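Local coordinates for fluoroacetyl coenzyme A thioesterase (Streptomyces cattleya, PDB 3KUV) that hydrolyses fluoroacetyl-CoA to fluoroacetate and CoA as a hot-dog-fold homodimer, conferring fluoroacetate resistance while leaving acetyl-CoA untouched, at the interface of chains A and B. Residues are numbered along the deposited sequence; one frame, centred on the assembly and turned at random. Chains: chain A/B, Fluoroacetyl coenzyme A thioesterase.

Contact 1: the interface of chains A and B. Residues chain A 67, 123, 125, 128-129, 132; chain B 36-37, 39, 79.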
# COMPACT_ATOMS: atom_id res chain seq x y z
N SER A 67 2.74 -15.32 -7.87
CA SER A 67 3.83 -14.32 -7.58
C SER A 67 3.45 -13.52 -6.33
O SER A 67 2.29 -13.48 -5.97
CB SER A 67 4.00 -13.35 -8.75
OG SER A 67 2.93 -12.43 -8.91
N ILE A 123 6.59 -17.54 -7.41
CA ILE A 123 6.61 -18.55 -6.35
C ILE A 123 5.94 -19.83 -6.88
O ILE A 123 5.08 -19.77 -7.72
CB ILE A 123 5.89 -18.10 -5.04
CG1 ILE A 123 4.50 -17.53 -5.34
CG2 ILE A 123 6.76 -17.01 -4.40
CD1 ILE A 123 3.49 -17.36 -4.09
N LEU A 125 3.24 -22.20 -5.79
CA LEU A 125 2.10 -21.94 -4.85
C LEU A 125 2.02 -23.01 -3.72
O LEU A 125 1.87 -22.69 -2.54
CB LEU A 125 0.80 -21.79 -5.61
CG LEU A 125 0.60 -20.47 -6.41
CD1 LEU A 125 -0.56 -20.56 -7.45
CD2 LEU A 125 0.36 -19.26 -5.48
N PHE A 128 4.91 -22.63 -1.28
CA PHE A 128 4.70 -21.42 -0.53
C PHE A 128 3.59 -21.59 0.55
O PHE A 128 3.78 -21.21 1.71
CB PHE A 128 4.46 -20.24 -1.47
CG PHE A 128 4.11 -18.94 -0.71
CD1 PHE A 128 5.10 -18.23 -0.13
CD2 PHE A 128 2.80 -18.56 -0.59
CE1 PHE A 128 4.78 -17.02 0.63
CE2 PHE A 128 2.50 -17.34 0.13
CZ PHE A 128 3.50 -16.61 0.71
N ASN A 129 2.46 -22.13 0.14
CA ASN A 129 1.40 -22.37 1.14
C ASN A 129 1.85 -23.26 2.31
O ASN A 129 1.48 -22.98 3.49
CB ASN A 129 0.16 -22.90 0.48
CG ASN A 129 -0.45 -21.93 -0.43
OD1 ASN A 129 -0.43 -20.71 -0.20
ND2 ASN A 129 -1.01 -22.44 -1.53
N VAL A 132 3.75 -21.14 4.69
CA VAL A 132 2.80 -20.20 5.36
C VAL A 132 2.15 -20.95 6.51
O VAL A 132 2.07 -20.44 7.62
CB VAL A 132 1.76 -19.60 4.43
CG1 VAL A 132 0.66 -18.79 5.24
CG2 VAL A 132 2.40 -18.66 3.37
N PHE B 36 -5.17 -15.80 -4.76
CA PHE B 36 -3.87 -15.71 -4.11
C PHE B 36 -3.87 -16.40 -2.75
O PHE B 36 -4.92 -16.54 -2.11
CB PHE B 36 -3.52 -14.22 -3.84
CG PHE B 36 -2.65 -13.54 -4.91
CD1 PHE B 36 -1.44 -12.94 -4.56
CD2 PHE B 36 -3.09 -13.43 -6.21
CE1 PHE B 36 -0.67 -12.30 -5.52
CE2 PHE B 36 -2.28 -12.81 -7.20
CZ PHE B 36 -1.10 -12.21 -6.81
N PRO B 37 -2.66 -16.70 -2.27
CA PRO B 37 -2.53 -17.21 -0.91
C PRO B 37 -3.13 -16.25 0.15
O PRO B 37 -3.24 -15.04 -0.08
CB PRO B 37 -1.04 -17.28 -0.71
CG PRO B 37 -0.41 -17.33 -2.14
CD PRO B 37 -1.33 -16.48 -2.91
N VAL B 39 -2.64 -14.37 2.73
CA VAL B 39 -1.54 -13.68 3.46
C VAL B 39 -1.81 -12.16 3.38
O VAL B 39 -2.52 -11.69 2.48
CB VAL B 39 -0.13 -13.97 2.85
CG1 VAL B 39 0.19 -15.49 3.03
CG2 VAL B 39 -0.03 -13.56 1.38
N ALA B 79 5.95 -13.35 4.25
CA ALA B 79 4.52 -13.28 4.17
C ALA B 79 3.90 -13.69 5.53
O ALA B 79 4.49 -14.45 6.32
CB ALA B 79 3.99 -14.19 3.06
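This apolar patch of the homodimer interface packs the C-terminal helix of one subunit on loops of the other, and no polar bond crosses between the subunits here. The aromatic part centres on A:Phe128, whose CG lies anti to the backbone N (chi1 175°), so that the ring points away from its helix towards chain B. Its outer rim does the touching, and both partners lie in the ring plane. The ring atom CZ of A:Phe128 meets the methyl CB of B:Ala79 at 3.4 Å, and the neighbouring rim atom CE2 of A:Phe128 lies 3.6 Å from CB of B:Pro37. One face of the ring is packed within its own chain by CG2 of A:Val132, 3.4 Å above the plane and towards the rim.

Aliphatic contacts flank this edge. The pyrrolidine of B:Pro37 crosses A:Leu125 at about a right angle, CG of the proline standing 3.9 Å from CD2 of the leucine. On the other flank CG1 of B:Val39 meets CG2 of A:Val132 obliquely at 3.9 Å.

A separate polar-to-apolar contact sets the amide OD1 of A:Asn129 against CB of B:Pro37 (3.5 Å) without bonding.

A:Leu125, A:Phe128, A:Asn129 and A:Val132 belong to the C-terminal helix 125-133, directly after strand 112-124.

Contact 2: the interface of chains A and B. Residues chain A 38-39, 78-82, 84, 108, 110-111; chain B 132, 135-137.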
# COMPACT_ATOMS: atom_id res chain seq x y z
N GLU A 38 -12.86 11.62 1.94
CA GLU A 38 -13.22 10.45 1.12
C GLU A 38 -12.39 10.53 -0.16
O GLU A 38 -12.82 11.00 -1.20
CB GLU A 38 -14.75 10.52 0.81
CG GLU A 38 -15.57 10.23 2.05
CD GLU A 38 -15.80 8.74 2.19
OE1 GLU A 38 -16.93 8.27 1.92
OE2 GLU A 38 -14.81 8.02 2.47
N VAL A 39 -11.12 10.06 -0.03
CA VAL A 39 -10.21 9.99 -1.19
C VAL A 39 -9.60 8.59 -1.27
O VAL A 39 -9.53 7.86 -0.24
CB VAL A 39 -9.07 11.02 -1.04
CG1 VAL A 39 -9.67 12.47 -1.00
CG2 VAL A 39 -8.20 10.77 0.24
N ALA A 78 -1.22 13.54 -5.71
CA ALA A 78 -2.54 14.23 -5.86
C ALA A 78 -3.59 13.30 -5.30
O ALA A 78 -3.43 12.09 -5.29
CB ALA A 78 -2.80 14.65 -7.29
N ALA A 79 -4.74 13.83 -4.87
CA ALA A 79 -5.81 13.01 -4.27
C ALA A 79 -6.98 12.80 -5.25
O ALA A 79 -7.19 13.68 -6.08
CB ALA A 79 -6.35 13.71 -2.96
N THR A 80 -7.67 11.72 -5.06
CA THR A 80 -8.67 11.29 -6.07
C THR A 80 -9.95 10.94 -5.32
O THR A 80 -10.02 9.96 -4.56
CB THR A 80 -8.16 10.05 -6.84
OG1 THR A 80 -6.95 10.41 -7.49
CG2 THR A 80 -9.20 9.63 -7.90
N PRO A 81 -11.04 11.72 -5.56
CA PRO A 81 -12.31 11.31 -4.98
C PRO A 81 -12.96 10.22 -5.82
O PRO A 81 -12.56 10.02 -6.99
CB PRO A 81 -13.16 12.58 -5.11
CG PRO A 81 -12.67 13.22 -6.39
CD PRO A 81 -11.09 12.95 -6.39
N PRO A 82 -13.94 9.50 -5.25
CA PRO A 82 -14.67 8.50 -6.04
C PRO A 82 -15.28 9.10 -7.28
O PRO A 82 -15.70 10.26 -7.29
CB PRO A 82 -15.77 8.01 -5.07
CG PRO A 82 -15.14 8.29 -3.62
CD PRO A 82 -14.41 9.58 -3.85
N LEU A 84 -13.69 9.28 -10.43
CA LEU A 84 -12.68 9.43 -11.49
C LEU A 84 -12.07 8.07 -11.84
O LEU A 84 -12.13 7.10 -11.01
CB LEU A 84 -11.51 10.36 -11.03
CG LEU A 84 -11.93 11.86 -10.87
CD1 LEU A 84 -10.64 12.69 -10.59
CD2 LEU A 84 -12.56 12.39 -12.11
N ASP A 108 -5.43 10.12 -12.74
CA ASP A 108 -6.90 10.02 -12.53
C ASP A 108 -7.75 10.74 -13.59
O ASP A 108 -8.96 11.02 -13.28
CB ASP A 108 -7.29 10.34 -11.05
CG ASP A 108 -7.04 11.84 -10.71
OD1 ASP A 108 -6.79 12.57 -11.66
OD2 ASP A 108 -7.10 12.14 -9.48
N VAL A 110 -7.37 13.76 -14.36
CA VAL A 110 -7.23 15.21 -14.06
C VAL A 110 -5.75 15.47 -13.73
O VAL A 110 -5.08 16.32 -14.34
CB VAL A 110 -8.17 15.60 -12.89
CG1 VAL A 110 -7.89 17.08 -12.40
CG2 VAL A 110 -9.67 15.33 -13.25
N ASP A 111 -5.20 14.70 -12.77
CA ASP A 111 -3.86 14.86 -12.30
C ASP A 111 -3.07 13.55 -12.44
O ASP A 111 -3.64 12.44 -12.30
CB ASP A 111 -3.88 15.18 -10.79
CG ASP A 111 -4.52 16.53 -10.46
OD1 ASP A 111 -4.00 17.48 -11.11
OD2 ASP A 111 -5.39 16.65 -9.60
N VAL B 132 -11.02 18.67 -2.52
CA VAL B 132 -11.29 17.31 -3.07
C VAL B 132 -12.61 17.25 -3.73
O VAL B 132 -12.66 16.77 -4.91
CB VAL B 132 -11.29 16.20 -1.90
CG1 VAL B 132 -11.95 14.80 -2.34
CG2 VAL B 132 -9.89 16.00 -1.54
N LYS B 135 -13.00 18.40 -7.25
CA LYS B 135 -12.56 17.71 -8.43
C LYS B 135 -13.43 16.46 -8.69
O LYS B 135 -13.22 15.79 -9.66
CB LYS B 135 -11.03 17.45 -8.49
CG LYS B 135 -10.55 16.27 -7.93
CD LYS B 135 -8.94 16.18 -7.86
CE LYS B 135 -8.43 15.28 -8.97
NZ LYS B 135 -7.02 14.69 -8.65
N THR B 136 -14.39 16.20 -7.79
CA THR B 136 -15.37 15.08 -7.81
C THR B 136 -16.34 15.31 -8.96
O THR B 136 -16.86 16.46 -9.12
CB THR B 136 -16.21 14.96 -6.46
OG1 THR B 136 -15.38 14.95 -5.28
CG2 THR B 136 -17.06 13.71 -6.46
N PRO B 137 -16.56 14.25 -9.79
CA PRO B 137 -17.42 14.39 -10.98
C PRO B 137 -18.89 14.64 -10.57
O PRO B 137 -19.34 14.07 -9.55
CB PRO B 137 -17.28 13.03 -11.71
CG PRO B 137 -16.19 12.26 -10.99
CD PRO B 137 -16.10 12.85 -9.59
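In this homodimer of the hot-dog thioesterase family, the lysine at the end of helix 125-135 of one subunit reaches across apolar side chains to an acidic site formed by loops of the other. The ammonium NZ of B:Lys135 donates to two carboxylates, as salt bridges, and to a backbone carbonyl. Carboxylate OD2 of A:Asp108 receives it at 2.7 Å on its syn lone pair, the two side chains meeting tip to tip. OD2 of A:Asp111, also 2.7 Å from NZ of B:Lys135, uses its anti lone pair and approaches obliquely. The backbone O of A:Ala79 takes a bond of 2.8 Å from NZ of B:Lys135, which sits above the carbonyl plane, off its lone pairs. Two carboxylates this near would be expected to favour the charged lysine.

The chain reaches them from the crowded first torsion (chi1 89°), with a bend at chi3 (-103°). Along the way CG of B:Lys135 crosses CD of A:Pro81 at 3.7 Å, while CE packs against A:Leu84 and A:Val110. One turn back along the helix, CG1 of B:Val132 meets CG1 of A:Val39 at 3.5 Å; just past the helix end, B:Thr136 slides past the ring of A:Pro81 in the opposite direction.

Behind the first shell, OG1 of A:Thr80 donates to OD2 of A:Asp108 at 2.6 Å on the anti lone pair, and the backbone N of A:Asp111 reaches OD1 of A:Asp108 almost straight (177° at H), with N of A:Val110 adding another bond to OD1.

Contact 3: the interface of chains A and B. Residues chain A 50-51, 54-55, 120; chain B 32-33, 36.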
# COMPACT_ATOMS: atom_id res chain seq x y z
N GLU A 50 -0.07 -2.91 -8.23
CA GLU A 50 0.41 -4.30 -8.18
C GLU A 50 -0.53 -5.21 -9.05
O GLU A 50 -0.03 -6.07 -9.79
CB GLU A 50 0.53 -4.74 -6.68
CG GLU A 50 1.58 -3.89 -5.95
CD GLU A 50 1.76 -4.30 -4.48
OE1 GLU A 50 1.01 -5.16 -3.99
OE2 GLU A 50 2.69 -3.74 -3.83
N TRP A 51 -1.83 -4.96 -8.97
CA TRP A 51 -2.77 -5.68 -9.84
C TRP A 51 -2.43 -5.52 -11.35
O TRP A 51 -2.46 -6.52 -12.13
CB TRP A 51 -4.18 -5.14 -9.53
CG TRP A 51 -5.33 -5.91 -10.24
CD1 TRP A 51 -5.26 -7.07 -10.97
CD2 TRP A 51 -6.67 -5.50 -10.21
NE1 TRP A 51 -6.58 -7.36 -11.46
CE2 TRP A 51 -7.45 -6.44 -10.96
CE3 TRP A 51 -7.32 -4.42 -9.58
CZ2 TRP A 51 -8.84 -6.27 -11.16
CZ3 TRP A 51 -8.75 -4.23 -9.76
CH2 TRP A 51 -9.49 -5.19 -10.58
N VAL A 54 0.55 -7.79 -11.99
CA VAL A 54 0.14 -9.20 -12.00
C VAL A 54 -0.53 -9.55 -13.35
O VAL A 54 -0.18 -10.64 -13.85
CB VAL A 54 -0.87 -9.43 -10.83
CG1 VAL A 54 -1.65 -10.74 -11.02
CG2 VAL A 54 -0.16 -9.41 -9.49
N ARG A 55 -1.40 -8.72 -13.88
CA ARG A 55 -2.07 -9.02 -15.21
C ARG A 55 -0.97 -8.99 -16.28
O ARG A 55 -0.95 -9.85 -17.17
CB ARG A 55 -3.08 -7.96 -15.52
CG ARG A 55 -4.35 -8.19 -14.61
CD ARG A 55 -5.39 -7.27 -14.88
NE ARG A 55 -5.96 -7.44 -16.26
CZ ARG A 55 -6.84 -6.63 -16.75
NH1 ARG A 55 -7.21 -5.53 -16.08
NH2 ARG A 55 -7.41 -6.92 -17.94
N ARG A 120 8.37 -8.00 -8.13
CA ARG A 120 7.69 -9.24 -7.75
C ARG A 120 8.58 -10.45 -7.90
O ARG A 120 9.65 -10.37 -8.63
CB ARG A 120 6.52 -9.48 -8.68
CG ARG A 120 5.53 -8.21 -8.69
CD ARG A 120 4.13 -8.57 -9.38
NE ARG A 120 3.40 -9.57 -8.62
CZ ARG A 120 2.72 -9.34 -7.49
NH1 ARG A 120 2.65 -8.11 -6.97
NH2 ARG A 120 2.14 -10.34 -6.89
N GLU B 32 -7.86 -11.98 -10.29
CA GLU B 32 -6.50 -12.44 -10.09
C GLU B 32 -6.23 -12.56 -8.54
O GLU B 32 -5.68 -13.59 -8.07
CB GLU B 32 -5.48 -11.41 -10.70
CG GLU B 32 -5.47 -11.50 -12.23
CD GLU B 32 -6.62 -10.79 -12.92
OE1 GLU B 32 -6.68 -10.97 -14.14
OE2 GLU B 32 -7.31 -9.92 -12.39
N PHE B 33 -6.66 -11.57 -7.80
CA PHE B 33 -6.40 -11.57 -6.31
C PHE B 33 -7.19 -12.64 -5.59
O PHE B 33 -6.77 -13.11 -4.53
CB PHE B 33 -6.64 -10.21 -5.67
CG PHE B 33 -5.61 -9.14 -5.99
CD1 PHE B 33 -5.71 -7.92 -5.38
CD2 PHE B 33 -4.58 -9.37 -6.90
CE1 PHE B 33 -4.78 -6.86 -5.60
CE2 PHE B 33 -3.64 -8.33 -7.19
CZ PHE B 33 -3.76 -7.06 -6.58
N PHE B 36 -5.17 -15.80 -4.76
CA PHE B 36 -3.87 -15.71 -4.11
C PHE B 36 -3.87 -16.40 -2.75
O PHE B 36 -4.92 -16.54 -2.11
CB PHE B 36 -3.52 -14.22 -3.84
CG PHE B 36 -2.65 -13.54 -4.91
CD1 PHE B 36 -1.44 -12.94 -4.56
CD2 PHE B 36 -3.09 -13.43 -6.21
CE1 PHE B 36 -0.67 -12.30 -5.52
CE2 PHE B 36 -2.28 -12.81 -7.20
CZ PHE B 36 -1.10 -12.21 -6.81
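From its CB onward, B:Glu32 runs alongside helix 42-56 of the other subunit at the homodimer interface. CB lies 3.9 Å from CG1 of A:Val54, and CG continues past the same methyl in the opposite direction. A bend at chi2 (80°) then turns the carboxylate towards A:Trp51. At the tip, OE2 of B:Glu32 accepts a hydrogen bond from the indole NE1 of A:Trp51 at 2.8 Å, with 153° at the hydrogen. The oxygen is near the indole plane, but the donor comes from 49° above the carboxylate plane. The other oxygen, OE1, rests on CG of A:Arg55 at 3.7 Å. Its nearest guanidinium atom is NE of A:Arg55 at 4.2 Å, too far for a salt bridge, although opposite charges may still attract.

Beside this bond, the ring tip CZ of B:Phe33 presses on CB of A:Trp51 at 3.5 Å. Farther on, NH2 of the substrate-binding A:Arg120 meets the edge of the B:Phe36 ring, in its plane, at 3.7 Å from CE1, so the partner subunit may help position this arginine. CG2 of A:Val54 packs over the centre of that guanidinium, 3.4 Å above it.

The short helix 31-34 of chain B lies against helix 42-56 of chain A, which carries the active-site A:Glu50, near strand 112-124.

Contact 4: the interface of chains A and B. Residues chain A 15, 20-21, 40, 44, 47-48, 51; chain B 26-31, 33.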
# COMPACT_ATOMS: atom_id res chain seq x y z
N PHE A 15 -9.43 1.88 -13.87
CA PHE A 15 -10.30 1.55 -12.77
C PHE A 15 -11.05 2.73 -12.25
O PHE A 15 -10.43 3.73 -11.77
CB PHE A 15 -9.41 0.98 -11.57
CG PHE A 15 -10.16 0.59 -10.36
CD1 PHE A 15 -10.89 -0.63 -10.30
CD2 PHE A 15 -10.14 1.39 -9.22
CE1 PHE A 15 -11.58 -1.01 -9.11
CE2 PHE A 15 -10.84 1.01 -8.07
CZ PHE A 15 -11.60 -0.16 -8.01
N HIS A 20 -16.07 2.78 -1.95
CA HIS A 20 -15.63 1.87 -0.88
C HIS A 20 -14.08 1.64 -1.04
O HIS A 20 -13.54 0.72 -0.49
CB HIS A 20 -16.39 0.54 -0.94
CG HIS A 20 -16.43 -0.09 -2.28
ND1 HIS A 20 -15.51 -1.04 -2.68
CD2 HIS A 20 -17.31 0.04 -3.30
CE1 HIS A 20 -15.79 -1.44 -3.91
NE2 HIS A 20 -16.91 -0.82 -4.29
N LYS A 21 -13.43 2.47 -1.88
CA LYS A 21 -11.92 2.48 -1.94
C LYS A 21 -11.31 3.73 -1.34
O LYS A 21 -10.18 4.11 -1.63
CB LYS A 21 -11.37 2.25 -3.38
CG LYS A 21 -11.84 0.94 -3.95
CD LYS A 21 -11.28 -0.26 -3.24
CE LYS A 21 -11.79 -1.51 -4.04
NZ LYS A 21 -11.45 -2.75 -3.42
N PHE A 40 -9.24 8.26 -2.53
CA PHE A 40 -8.67 6.89 -2.83
C PHE A 40 -7.44 6.68 -1.89
O PHE A 40 -6.54 7.47 -1.89
CB PHE A 40 -8.25 6.96 -4.31
CG PHE A 40 -7.83 5.64 -4.92
CD1 PHE A 40 -8.54 4.45 -4.70
CD2 PHE A 40 -6.75 5.61 -5.80
CE1 PHE A 40 -8.11 3.24 -5.38
CE2 PHE A 40 -6.38 4.40 -6.46
CZ PHE A 40 -7.08 3.27 -6.24
N PHE A 44 -4.82 1.32 -1.35
CA PHE A 44 -5.58 0.82 -2.51
C PHE A 44 -4.92 1.23 -3.86
O PHE A 44 -4.93 0.45 -4.82
CB PHE A 44 -7.03 1.36 -2.47
CG PHE A 44 -7.93 0.68 -1.48
CD1 PHE A 44 -8.13 -0.70 -1.48
CD2 PHE A 44 -8.70 1.49 -0.58
CE1 PHE A 44 -9.04 -1.35 -0.56
CE2 PHE A 44 -9.54 0.89 0.31
CZ PHE A 44 -9.74 -0.55 0.34
N GLY A 47 -2.34 -1.39 -4.24
CA GLY A 47 -2.92 -2.64 -4.72
C GLY A 47 -3.34 -2.55 -6.18
O GLY A 47 -3.12 -3.55 -6.88
N LEU A 48 -3.80 -1.40 -6.65
CA LEU A 48 -4.12 -1.32 -8.10
C LEU A 48 -2.86 -1.37 -9.01
O LEU A 48 -2.90 -1.96 -10.10
CB LEU A 48 -4.88 -0.00 -8.32
CG LEU A 48 -5.40 0.23 -9.74
CD1 LEU A 48 -6.48 -0.74 -10.07
CD2 LEU A 48 -5.93 1.68 -9.87
N TRP A 51 -1.83 -4.96 -8.97
CA TRP A 51 -2.77 -5.68 -9.84
C TRP A 51 -2.43 -5.52 -11.35
O TRP A 51 -2.46 -6.52 -12.13
CB TRP A 51 -4.18 -5.14 -9.53
CG TRP A 51 -5.33 -5.91 -10.24
CD1 TRP A 51 -5.26 -7.07 -10.97
CD2 TRP A 51 -6.67 -5.50 -10.21
NE1 TRP A 51 -6.58 -7.36 -11.46
CE2 TRP A 51 -7.45 -6.44 -10.96
CE3 TRP A 51 -7.32 -4.42 -9.58
CZ2 TRP A 51 -8.84 -6.27 -11.16
CZ3 TRP A 51 -8.75 -4.23 -9.76
CH2 TRP A 51 -9.49 -5.19 -10.58
N LEU B 26 -8.30 -7.14 -0.39
CA LEU B 26 -7.97 -5.75 -0.85
C LEU B 26 -8.74 -5.33 -2.12
O LEU B 26 -9.18 -4.19 -2.22
CB LEU B 26 -6.43 -5.68 -1.01
CG LEU B 26 -5.91 -4.24 -1.30
CD1 LEU B 26 -5.99 -3.37 -0.03
CD2 LEU B 26 -4.47 -4.41 -1.74
N TYR B 27 -8.84 -6.26 -3.06
CA TYR B 27 -9.68 -6.06 -4.28
C TYR B 27 -10.55 -7.29 -4.49
O TYR B 27 -10.21 -8.14 -5.28
CB TYR B 27 -8.78 -5.75 -5.51
CG TYR B 27 -8.41 -4.31 -5.58
CD1 TYR B 27 -9.18 -3.38 -6.25
CD2 TYR B 27 -7.23 -3.87 -4.95
CE1 TYR B 27 -8.84 -2.02 -6.34
CE2 TYR B 27 -6.85 -2.51 -5.04
CZ TYR B 27 -7.66 -1.57 -5.67
OH TYR B 27 -7.35 -0.27 -5.76
N PRO B 28 -11.70 -7.31 -3.80
CA PRO B 28 -12.69 -8.41 -4.10
C PRO B 28 -13.13 -8.35 -5.57
O PRO B 28 -13.59 -9.40 -6.08
CB PRO B 28 -13.86 -8.04 -3.23
CG PRO B 28 -13.23 -7.22 -2.00
CD PRO B 28 -12.16 -6.35 -2.77
N GLU B 29 -12.99 -7.21 -6.26
CA GLU B 29 -13.34 -7.20 -7.68
C GLU B 29 -12.25 -7.76 -8.62
O GLU B 29 -12.44 -7.76 -9.85
CB GLU B 29 -13.73 -5.84 -8.11
CG GLU B 29 -12.72 -4.79 -7.92
CD GLU B 29 -12.91 -4.06 -6.55
OE1 GLU B 29 -13.43 -2.91 -6.59
OE2 GLU B 29 -12.51 -4.61 -5.46
N SER B 30 -11.12 -8.22 -8.08
CA SER B 30 -10.04 -8.75 -8.91
C SER B 30 -10.10 -10.23 -8.90
O SER B 30 -9.84 -10.86 -7.86
CB SER B 30 -8.67 -8.34 -8.29
OG SER B 30 -7.64 -9.06 -8.97
N PRO B 31 -10.41 -10.85 -10.05
CA PRO B 31 -10.26 -12.28 -10.17
C PRO B 31 -8.86 -12.81 -9.97
O PRO B 31 -8.72 -13.92 -9.46
CB PRO B 31 -10.80 -12.59 -11.63
CG PRO B 31 -11.48 -11.30 -12.05
CD PRO B 31 -10.78 -10.19 -11.30
N PHE B 33 -6.66 -11.57 -7.80
CA PHE B 33 -6.40 -11.57 -6.31
C PHE B 33 -7.19 -12.64 -5.59
O PHE B 33 -6.77 -13.11 -4.53
CB PHE B 33 -6.64 -10.21 -5.67
CG PHE B 33 -5.61 -9.14 -5.99
CD1 PHE B 33 -5.71 -7.92 -5.38
CD2 PHE B 33 -4.58 -9.37 -6.90
CE1 PHE B 33 -4.78 -6.86 -5.60
CE2 PHE B 33 -3.64 -8.33 -7.19
CZ PHE B 33 -3.76 -7.06 -6.58
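The first torsion of B:Tyr27 (chi1 -83°) sets CG anti to the carbonyl carbon and sends the phenol between A:Phe44, A:Phe15 and A:Trp51. A:Lys21, bent at chi2 (-67°), brings its ammonium to the face of this phenol. B:Glu29 takes the crowded first torsion (chi1 58°) and bends at chi2 to meet the lysine tip to tip.

At the phenol end, OH of B:Tyr27 donates to the helix carbonyl O of A:Phe44 at 2.7 Å, from well above the carbonyl plane. The A:Phe15 ring stands edge-to-face with the tyrosine, its CZ in the tyrosine plane 3.7 Å from CE1 of B:Tyr27. A:Trp51 packs over one face, CZ3 lying 3.6 Å from CD1 of B:Tyr27.

NZ of A:Lys21 makes a cation-pi contact with the tyrosine ring, 4.1 Å from its centroid. The same NZ donates to the backbone O of B:Leu26 at 2.9 Å, in plane and on a lone pair, and forms a salt bridge to OE2 of B:Glu29 at 3.0 Å. The lysine CD lies over the centre of the A:Phe44 ring.

B:Ser30 lies over the indole of A:Trp51, with CB 3.7 Å from the centroid of the six-membered ring; its OG accepts a hydrogen bond from the backbone N of B:Phe33 at 2.9 Å, which helps to fix the hydroxyl.

Segment 26-31 thereby packs on the other subunit's helix 42-56, including substrate-binding A:Phe44, A:Gly47 and A:Leu48, which suggests that dimerisation helps shape the active site.

Contacts 3 and 4 are neighbours, their centres about 10 Å apart, and share A:Trp51 and B:Phe33, so they form one continuous surface along helix 42-56 of chain A. B:Phe36 joins contact 3 to contact 1, about 12 Å away. Contacts 1 and 2, with C-alpha centres about 34 Å apart, use the C-terminal helix of opposite subunits against the partner's Val39 and Ala79, and so overlap as two-fold related regions. Contact 3 includes the active-site A:Glu50, and the centre of contact 4 is about 10 Å from the engineered A:Ser42. Symmetry repeats every patch, so dimerisation may help shape both active sites.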